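Local coordinates for protein ribokinase (Thermotoga maritima, PDB 1VM7) that probably phosphorylates D-ribose at O-5 with ATP and magnesium, giving D-ribose 5-phosphate, and works as a homodimer, at residues F14-I27 with K67-Y80. Residues are numbered along the deposited sequence; the frame is centred on the assembly and turned at random.
Sequences FLVISVVGSSNIDI and KGCRFVTCIGNDDY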
ATOM      1  N   PHE A  14     -20.028  30.828  19.330  1.00 41.34           N
ATOM      2  CA  PHE A  14     -19.516  29.512  19.606  1.00 41.15           C
ATOM      3  C   PHE A  14     -18.014  29.650  19.770  1.00 40.20           C
ATOM      4  O   PHE A  14     -17.412  30.611  19.290  1.00 41.05           O
ATOM      5  CB  PHE A  14     -19.887  28.548  18.464  1.00 42.09           C
ATOM      6  CG  PHE A  14     -21.368  28.476  18.219  1.00 43.17           C
ATOM      7  CD1 PHE A  14     -22.166  27.657  18.994  1.00 44.81           C
ATOM      8  CD2 PHE A  14     -21.976  29.295  17.272  1.00 45.57           C
ATOM      9  CE1 PHE A  14     -23.548  27.610  18.821  1.00 44.28           C
ATOM     10  CE2 PHE A  14     -23.364  29.253  17.066  1.00 45.58           C
ATOM     11  CZ  PHE A  14     -24.148  28.394  17.853  1.00 45.33           C
ATOM     12  N   LEU A  15     -17.417  28.715  20.487  1.00 38.71           N
ATOM     13  CA  LEU A  15     -15.967  28.683  20.642  1.00 37.72           C
ATOM     14  C   LEU A  15     -15.349  28.046  19.396  1.00 36.55           C
ATOM     15  O   LEU A  15     -15.932  27.137  18.811  1.00 36.27           O
ATOM     16  CB  LEU A  15     -15.570  27.907  21.899  1.00 37.38           C
ATOM     17  CG  LEU A  15     -16.145  28.480  23.195  1.00 36.91           C
ATOM     18  CD1 LEU A  15     -15.660  27.704  24.430  1.00 35.69           C
ATOM     19  CD2 LEU A  15     -15.798  29.959  23.328  1.00 37.04           C
ATOM     20  N   VAL A  16     -14.195  28.560  18.971  1.00 35.32           N
ATOM     21  CA  VAL A  16     -13.581  28.114  17.726  1.00 34.36           C
ATOM     22  C   VAL A  16     -12.648  26.957  18.020  1.00 33.50           C
ATOM     23  O   VAL A  16     -11.831  27.040  18.938  1.00 32.78           O
ATOM     24  CB  VAL A  16     -12.814  29.249  17.000  1.00 34.39           C
ATOM     25  CG1 VAL A  16     -12.023  28.694  15.829  1.00 34.13           C
ATOM     26  CG2 VAL A  16     -13.779  30.307  16.527  1.00 33.26           C
ATOM     27  N   ILE A  17     -12.795  25.890  17.234  1.00 32.98           N
ATOM     28  CA  ILE A  17     -12.026  24.646  17.412  1.00 32.59           C
ATOM     29  C   ILE A  17     -10.920  24.476  16.345  1.00 32.83           C
ATOM     30  O   ILE A  17     -11.149  24.628  15.139  1.00 32.22           O
ATOM     31  CB  ILE A  17     -12.934  23.377  17.336  1.00 32.12           C
ATOM     32  CG1 ILE A  17     -14.009  23.389  18.427  1.00 31.14           C
ATOM     33  CG2 ILE A  17     -12.074  22.087  17.381  1.00 31.72           C
ATOM     34  CD1 ILE A  17     -15.043  22.271  18.293  1.00 31.66           C
ATOM     35  N   SER A  18      -9.722  24.156  16.819  1.00 32.89           N
ATOM     36  CA  SER A  18      -8.633  23.728  15.975  1.00 33.00           C
ATOM     37  C   SER A  18      -8.233  22.321  16.346  1.00 33.29           C
ATOM     38  O   SER A  18      -8.226  21.960  17.521  1.00 33.98           O
ATOM     39  CB  SER A  18      -7.430  24.629  16.158  1.00 33.11           C
ATOM     40  OG  SER A  18      -7.687  25.912  15.642  1.00 34.16           O
ATOM     41  N   VAL A  19      -7.926  21.514  15.336  1.00 33.46           N
ATOM     42  CA  VAL A  19      -7.325  20.209  15.532  1.00 33.24           C
ATOM     43  C   VAL A  19      -5.909  20.331  14.999  1.00 33.37           C
ATOM     44  O   VAL A  19      -5.699  20.900  13.935  1.00 33.03           O
ATOM     45  CB  VAL A  19      -8.034  19.018  14.770  1.00 32.64           C
ATOM     46  CG1 VAL A  19      -7.370  17.709  15.130  1.00 33.41           C
ATOM     47  CG2 VAL A  19      -9.483  18.919  15.095  1.00 33.50           C
ATOM     48  N   VAL A  20      -4.939  19.838  15.765  1.00 33.01           N
ATOM     49  CA  VAL A  20      -3.568  19.787  15.304  1.00 33.01           C
ATOM     50  C   VAL A  20      -3.152  18.320  15.361  1.00 32.90           C
ATOM     51  O   VAL A  20      -3.047  17.729  16.421  1.00 32.88           O
ATOM     52  CB  VAL A  20      -2.630  20.666  16.138  1.00 33.16           C
ATOM     53  CG1 VAL A  20      -1.207  20.549  15.599  1.00 34.33           C
ATOM     54  CG2 VAL A  20      -3.098  22.134  16.122  1.00 32.34           C
ATOM     55  N   GLY A  21      -2.949  17.723  14.206  1.00 32.42           N
ATOM     56  CA  GLY A  21      -2.755  16.303  14.161  1.00 32.53           C
ATOM     57  C   GLY A  21      -2.650  15.673  12.787  1.00 32.48           C
ATOM     58  O   GLY A  21      -2.289  16.297  11.788  1.00 31.79           O
ATOM     59  N   SER A  22      -2.973  14.391  12.763  1.00 33.06           N
ATOM     60  CA  SER A  22      -2.564  13.488  11.717  1.00 33.08           C
ATOM     61  C   SER A  22      -3.625  13.270  10.616  1.00 33.33           C
ATOM     62  O   SER A  22      -4.831  13.298  10.865  1.00 33.07           O
ATOM     63  CB  SER A  22      -2.243  12.157  12.378  1.00 33.46           C
ATOM     64  OG  SER A  22      -3.447  11.616  12.962  1.00 36.04           O
ATOM     65  N   SER A  23      -3.138  13.095   9.388  1.00 33.64           N
ATOM     66  CA  SER A  23      -3.942  12.678   8.230  1.00 33.66           C
ATOM     67  C   SER A  23      -3.265  11.423   7.605  1.00 33.83           C
ATOM     68  O   SER A  23      -2.064  11.458   7.347  1.00 33.99           O
ATOM     69  CB  SER A  23      -3.961  13.741   7.134  1.00 33.67           C
ATOM     70  OG  SER A  23      -4.526  14.952   7.552  1.00 34.18           O
ATOM     71  N   ASN A  24      -4.014  10.347   7.367  1.00 33.76           N
ATOM     72  CA  ASN A  24      -3.503   9.068   6.864  1.00 35.11           C
ATOM     73  C   ASN A  24      -4.475   8.551   5.812  1.00 35.26           C
ATOM     74  O   ASN A  24      -5.698   8.779   5.911  1.00 36.46           O
ATOM     75  CB  ASN A  24      -3.456   8.107   8.062  1.00 35.44           C
ATOM     76  CG  ASN A  24      -2.806   6.783   7.755  1.00 39.43           C
ATOM     77  OD1 ASN A  24      -1.563   6.681   7.623  1.00 42.94           O
ATOM     78  ND2 ASN A  24      -3.640   5.721   7.690  1.00 39.59           N
ATOM     79  N   ILE A  25      -3.947   7.865   4.813  1.00 34.92           N
ATOM     80  CA  ILE A  25      -4.735   7.050   3.916  1.00 34.61           C
ATOM     81  C   ILE A  25      -4.627   5.646   4.442  1.00 34.46           C
ATOM     82  O   ILE A  25      -3.512   5.157   4.598  1.00 34.54           O
ATOM     83  CB  ILE A  25      -4.103   7.028   2.513  1.00 34.42           C
ATOM     84  CG1 ILE A  25      -3.915   8.455   2.010  1.00 36.85           C
ATOM     85  CG2 ILE A  25      -4.956   6.235   1.544  1.00 34.38           C
ATOM     86  CD1 ILE A  25      -5.191   9.257   1.927  1.00 36.27           C
ATOM     87  N   ASP A  26      -5.764   4.989   4.679  1.00 34.10           N
ATOM     88  CA  ASP A  26      -5.748   3.573   5.064  1.00 33.73           C
ATOM     89  C   ASP A  26      -5.978   2.722   3.832  1.00 33.84           C
ATOM     90  O   ASP A  26      -7.041   2.804   3.200  1.00 32.56           O
ATOM     91  CB  ASP A  26      -6.803   3.293   6.123  1.00 34.46           C
ATOM     92  CG  ASP A  26      -6.444   3.896   7.452  1.00 33.50           C
ATOM     93  OD1 ASP A  26      -5.259   3.944   7.760  1.00 33.72           O
ATOM     94  OD2 ASP A  26      -7.341   4.287   8.204  1.00 39.54           O
ATOM     95  N   ILE A  27      -4.978   1.908   3.507  1.00 33.09           N
ATOM     96  CA  ILE A  27      -5.002   1.062   2.321  1.00 33.22           C
ATOM     97  C   ILE A  27      -5.270  -0.363   2.772  1.00 33.09           C
ATOM     98  O   ILE A  27      -4.400  -1.006   3.374  1.00 33.25           O
ATOM     99  CB  ILE A  27      -3.682   1.179   1.487  1.00 33.69           C
ATOM    100  CG1 ILE A  27      -3.485   2.623   1.019  1.00 33.18           C
ATOM    101  CG2 ILE A  27      -3.696   0.248   0.279  1.00 33.12           C
ATOM    102  CD1 ILE A  27      -2.053   2.971   0.776  1.00 36.06           C
ATOM    103  N   LYS A  67     -19.776  24.036  11.334  1.00 33.44           N
ATOM    104  CA  LYS A  67     -19.059  25.284  11.125  1.00 33.39           C
ATOM    105  C   LYS A  67     -17.651  25.026  10.614  1.00 33.42           C
ATOM    106  O   LYS A  67     -16.768  25.847  10.805  1.00 33.13           O
ATOM    107  CB  LYS A  67     -19.005  26.044  12.436  1.00 33.66           C
ATOM    108  CG  LYS A  67     -20.385  26.514  12.876  1.00 33.85           C
ATOM    109  CD  LYS A  67     -20.292  27.420  14.045  1.00 35.00           C
ATOM    110  CE  LYS A  67     -21.673  27.721  14.625  1.00 36.20           C
ATOM    111  NZ  LYS A  67     -22.822  27.434  13.732  1.00 37.21           N
ATOM    112  N   GLY A  68     -17.458  23.893   9.938  1.00 33.29           N
ATOM    113  CA  GLY A  68     -16.155  23.528   9.421  1.00 33.39           C
ATOM    114  C   GLY A  68     -15.237  23.143  10.553  1.00 33.76           C
ATOM    115  O   GLY A  68     -15.697  22.804  11.646  1.00 34.45           O
ATOM    116  N   CYS A  69     -13.934  23.188  10.291  1.00 33.90           N
ATOM    117  CA  CYS A  69     -12.932  22.914  11.312  1.00 34.00           C
ATOM    118  C   CYS A  69     -11.550  23.377  10.884  1.00 33.95           C
ATOM    119  O   CYS A  69     -11.142  23.168   9.755  1.00 34.66           O
ATOM    120  CB  CYS A  69     -12.904  21.433  11.662  1.00 34.15           C
ATOM    121  SG  CYS A  69     -11.875  20.971  13.148  1.00 34.84           S
ATOM    122  N   ARG A  70     -10.847  24.041  11.787  1.00 34.39           N
ATOM    123  CA  ARG A  70      -9.449  24.376  11.585  1.00 34.42           C
ATOM    124  C   ARG A  70      -8.633  23.146  11.956  1.00 34.40           C
ATOM    125  O   ARG A  70      -8.771  22.573  13.041  1.00 33.69           O
ATOM    126  CB  ARG A  70      -9.060  25.577  12.420  1.00 34.66           C
ATOM    127  CG  ARG A  70      -9.882  26.776  12.053  1.00 36.66           C
ATOM    128  CD  ARG A  70      -9.608  27.963  12.907  1.00 39.56           C
ATOM    129  NE  ARG A  70     -10.455  29.078  12.480  1.00 40.31           N
ATOM    130  CZ  ARG A  70     -10.141  30.365  12.610  1.00 41.84           C
ATOM    131  NH1 ARG A  70      -8.986  30.748  13.149  1.00 41.52           N
ATOM    132  NH2 ARG A  70     -11.001  31.287  12.185  1.00 42.41           N
ATOM    133  N   PHE A  71      -7.821  22.704  11.021  1.00 33.80           N
ATOM    134  CA  PHE A  71      -7.154  21.442  11.164  1.00 33.31           C
ATOM    135  C   PHE A  71      -5.771  21.620  10.618  1.00 34.13           C
ATOM    136  O   PHE A  71      -5.591  21.681   9.392  1.00 34.67           O
ATOM    137  CB  PHE A  71      -7.911  20.361  10.399  1.00 32.76           C
ATOM    138  CG  PHE A  71      -7.245  19.006  10.394  1.00 32.38           C
ATOM    139  CD1 PHE A  71      -6.465  18.557  11.486  1.00 31.05           C
ATOM    140  CD2 PHE A  71      -7.459  18.135   9.324  1.00 31.70           C
ATOM    141  CE1 PHE A  71      -5.882  17.323  11.491  1.00 29.14           C
ATOM    142  CE2 PHE A  71      -6.870  16.851   9.321  1.00 32.01           C
ATOM    143  CZ  PHE A  71      -6.076  16.460  10.424  1.00 32.01           C
ATOM    144  N   VAL A  72      -4.807  21.800  11.528  1.00 34.15           N
ATOM    145  CA  VAL A  72      -3.407  21.894  11.132  1.00 34.07           C
ATOM    146  C   VAL A  72      -2.909  20.477  10.996  1.00 33.64           C
ATOM    147  O   VAL A  72      -2.974  19.660  11.939  1.00 32.42           O
ATOM    148  CB  VAL A  72      -2.544  22.742  12.101  1.00 34.28           C
ATOM    149  CG1 VAL A  72      -1.103  22.849  11.586  1.00 34.23           C
ATOM    150  CG2 VAL A  72      -3.144  24.128  12.188  1.00 34.02           C
ATOM    151  N   THR A  73      -2.456  20.175   9.782  1.00 33.02           N
ATOM    152  CA  THR A  73      -2.044  18.807   9.450  1.00 32.68           C
ATOM    153  C   THR A  73      -1.063  18.881   8.288  1.00 32.54           C
ATOM    154  O   THR A  73      -1.107  19.800   7.492  1.00 31.29           O
ATOM    155  CB  THR A  73      -3.232  17.857   9.098  1.00 32.65           C
ATOM    156  OG1 THR A  73      -2.750  16.524   8.895  1.00 33.94           O
ATOM    157  CG2 THR A  73      -3.932  18.282   7.824  1.00 33.03           C
ATOM    158  N   CYS A  74      -0.153  17.920   8.226  1.00 32.45           N
ATOM    159  CA  CYS A  74       0.774  17.843   7.130  1.00 32.99           C
ATOM    160  C   CYS A  74       0.391  16.727   6.190  1.00 32.76           C
ATOM    161  O   CYS A  74       0.243  15.578   6.602  1.00 32.14           O
ATOM    162  CB  CYS A  74       2.196  17.624   7.629  1.00 33.35           C
ATOM    163  SG  CYS A  74       3.000  19.173   8.049  1.00 36.84           S
ATOM    164  N   ILE A  75       0.261  17.068   4.910  1.00 32.28           N
ATOM    165  CA  ILE A  75      -0.006  16.079   3.887  1.00 32.00           C
ATOM    166  C   ILE A  75       0.991  16.298   2.779  1.00 31.08           C
ATOM    167  O   ILE A  75       1.748  17.230   2.832  1.00 30.77           O
ATOM    168  CB  ILE A  75      -1.454  16.154   3.370  1.00 32.33           C
ATOM    169  CG1 ILE A  75      -1.755  17.543   2.761  1.00 32.54           C
ATOM    170  CG2 ILE A  75      -2.420  15.844   4.522  1.00 33.61           C
ATOM    171  CD1 ILE A  75      -3.151  17.767   2.462  1.00 32.49           C
ATOM    172  N   GLY A  76       1.003  15.414   1.796  1.00 30.78           N
ATOM    173  CA  GLY A  76       2.007  15.446   0.746  1.00 30.91           C
ATOM    174  C   GLY A  76       1.566  16.292  -0.431  1.00 31.12           C
ATOM    175  O   GLY A  76       0.691  17.158  -0.318  1.00 30.57           O
ATOM    176  N   ASN A  77       2.180  16.037  -1.575  1.00 31.94           N
ATOM    177  CA  ASN A  77       1.771  16.678  -2.835  1.00 32.74           C
ATOM    178  C   ASN A  77       1.276  15.655  -3.844  1.00 32.29           C
ATOM    179  O   ASN A  77       1.308  15.893  -5.049  1.00 32.33           O
ATOM    180  CB  ASN A  77       2.902  17.523  -3.419  1.00 33.32           C
ATOM    181  CG  ASN A  77       2.977  18.881  -2.784  1.00 36.56           C
ATOM    182  OD1 ASN A  77       2.011  19.649  -2.847  1.00 42.42           O
ATOM    183  ND2 ASN A  77       4.125  19.198  -2.154  1.00 40.47           N
ATOM    184  N   ASP A  78       0.774  14.536  -3.337  1.00 31.33           N
ATOM    185  CA  ASP A  78       0.443  13.413  -4.174  1.00 31.30           C
ATOM    186  C   ASP A  78      -1.075  13.304  -4.382  1.00 31.54           C
ATOM    187  O   ASP A  78      -1.871  14.099  -3.863  1.00 30.87           O
ATOM    188  CB  ASP A  78       1.043  12.128  -3.585  1.00 31.01           C
ATOM    189  CG  ASP A  78       0.819  11.994  -2.081  1.00 31.57           C
ATOM    190  OD1 ASP A  78      -0.187  12.539  -1.539  1.00 29.54           O
ATOM    191  OD2 ASP A  78       1.648  11.307  -1.470  1.00 29.02           O
ATOM    192  N   ASP A  79      -1.464  12.323  -5.176  1.00 31.41           N
ATOM    193  CA  ASP A  79      -2.854  12.063  -5.451  1.00 31.48           C
ATOM    194  C   ASP A  79      -3.670  11.859  -4.153  1.00 31.35           C
ATOM    195  O   ASP A  79      -4.802  12.349  -4.036  1.00 30.50           O
ATOM    196  CB  ASP A  79      -2.968  10.876  -6.427  1.00 32.25           C
ATOM    197  CG  ASP A  79      -2.028   9.720  -6.062  1.00 34.83           C
ATOM    198  OD1 ASP A  79      -1.686   9.558  -4.846  1.00 35.97           O
ATOM    199  OD2 ASP A  79      -1.636   8.985  -6.999  1.00 38.21           O
ATOM    200  N   TYR A  80      -3.093  11.195  -3.164  1.00 30.49           N
ATOM    201  CA  TYR A  80      -3.806  11.014  -1.937  1.00 30.65           C
ATOM    202  C   TYR A  80      -4.015  12.352  -1.231  1.00 31.07           C
ATOM    203  O   TYR A  80      -5.088  12.611  -0.676  1.00 30.64           O
ATOM    204  CB  TYR A  80      -3.125   9.967  -1.050  1.00 30.90           C
ATOM    205  CG  TYR A  80      -3.266   8.513  -1.555  1.00 30.23           C
ATOM    206  CD1 TYR A  80      -4.396   8.080  -2.253  1.00 33.70           C
ATOM    207  CD2 TYR A  80      -2.308   7.553  -1.256  1.00 32.38           C
ATOM    208  CE1 TYR A  80      -4.530   6.737  -2.717  1.00 30.19           C
ATOM    209  CE2 TYR A  80      -2.438   6.206  -1.710  1.00 31.92           C
ATOM    210  CZ  TYR A  80      -3.555   5.810  -2.426  1.00 30.88           C
ATOM    211  OH  TYR A  80      -3.667   4.487  -2.869  1.00 31.14           O
TER
HETATM  212  O   HOH W   1      -6.938  28.944  14.624  1.00 46.32           O
HETATM  213  O   HOH W   2       0.045  15.714  10.240  1.00 28.52           O
HETATM  214  O   HOH W   3      -0.036  12.983   5.840  1.00 17.29           O
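Val-19 and Phe-71 are paired in register on neighbouring parallel strands, 17-20 and 69-75. Val-19 N donates to Arg-70 O (2.7 Å), and Val-19 O accepts from Val-72 N. The Phe-71 ring lies across the valine, with CD1 3.7 Å from Val-19 CB. With CG of Phe-71 anti to the backbone N (chi1 176°), the ring is carried past Val-19, and its edge meets Ser-22 O at CZ. Val-20 and Val-72 lie side by side on the other face, with Ser-18 and Arg-70. These strands belong to the central, mainly parallel sheet of the PfkB kinase fold, joined through strands 24-30 and 40-51 and helix 53-65. Ala-55 and Ala-58 of that helix touch Phe-71, and Tyr-88 meets its ring edge-to-face. Without the Phe-71 ring, as with an alanine here, a gap would probably open beside Val-19 and Tyr-88 would lose its aromatic partner. Thr-73 OG1 donates to Gly-21 O (2.9 Å) and lies 2.7 Å from Ser-23 OG. Water 2 also donates to Gly-21 O. Farther on, Ile-25 CG2 sits over the centre of the Tyr-80 ring, 4.0 Å from its centroid. At the other end, the Arg-70 chain runs extended, and Val-16 CG1 lies over one guanidinium face, near its rim, at NE.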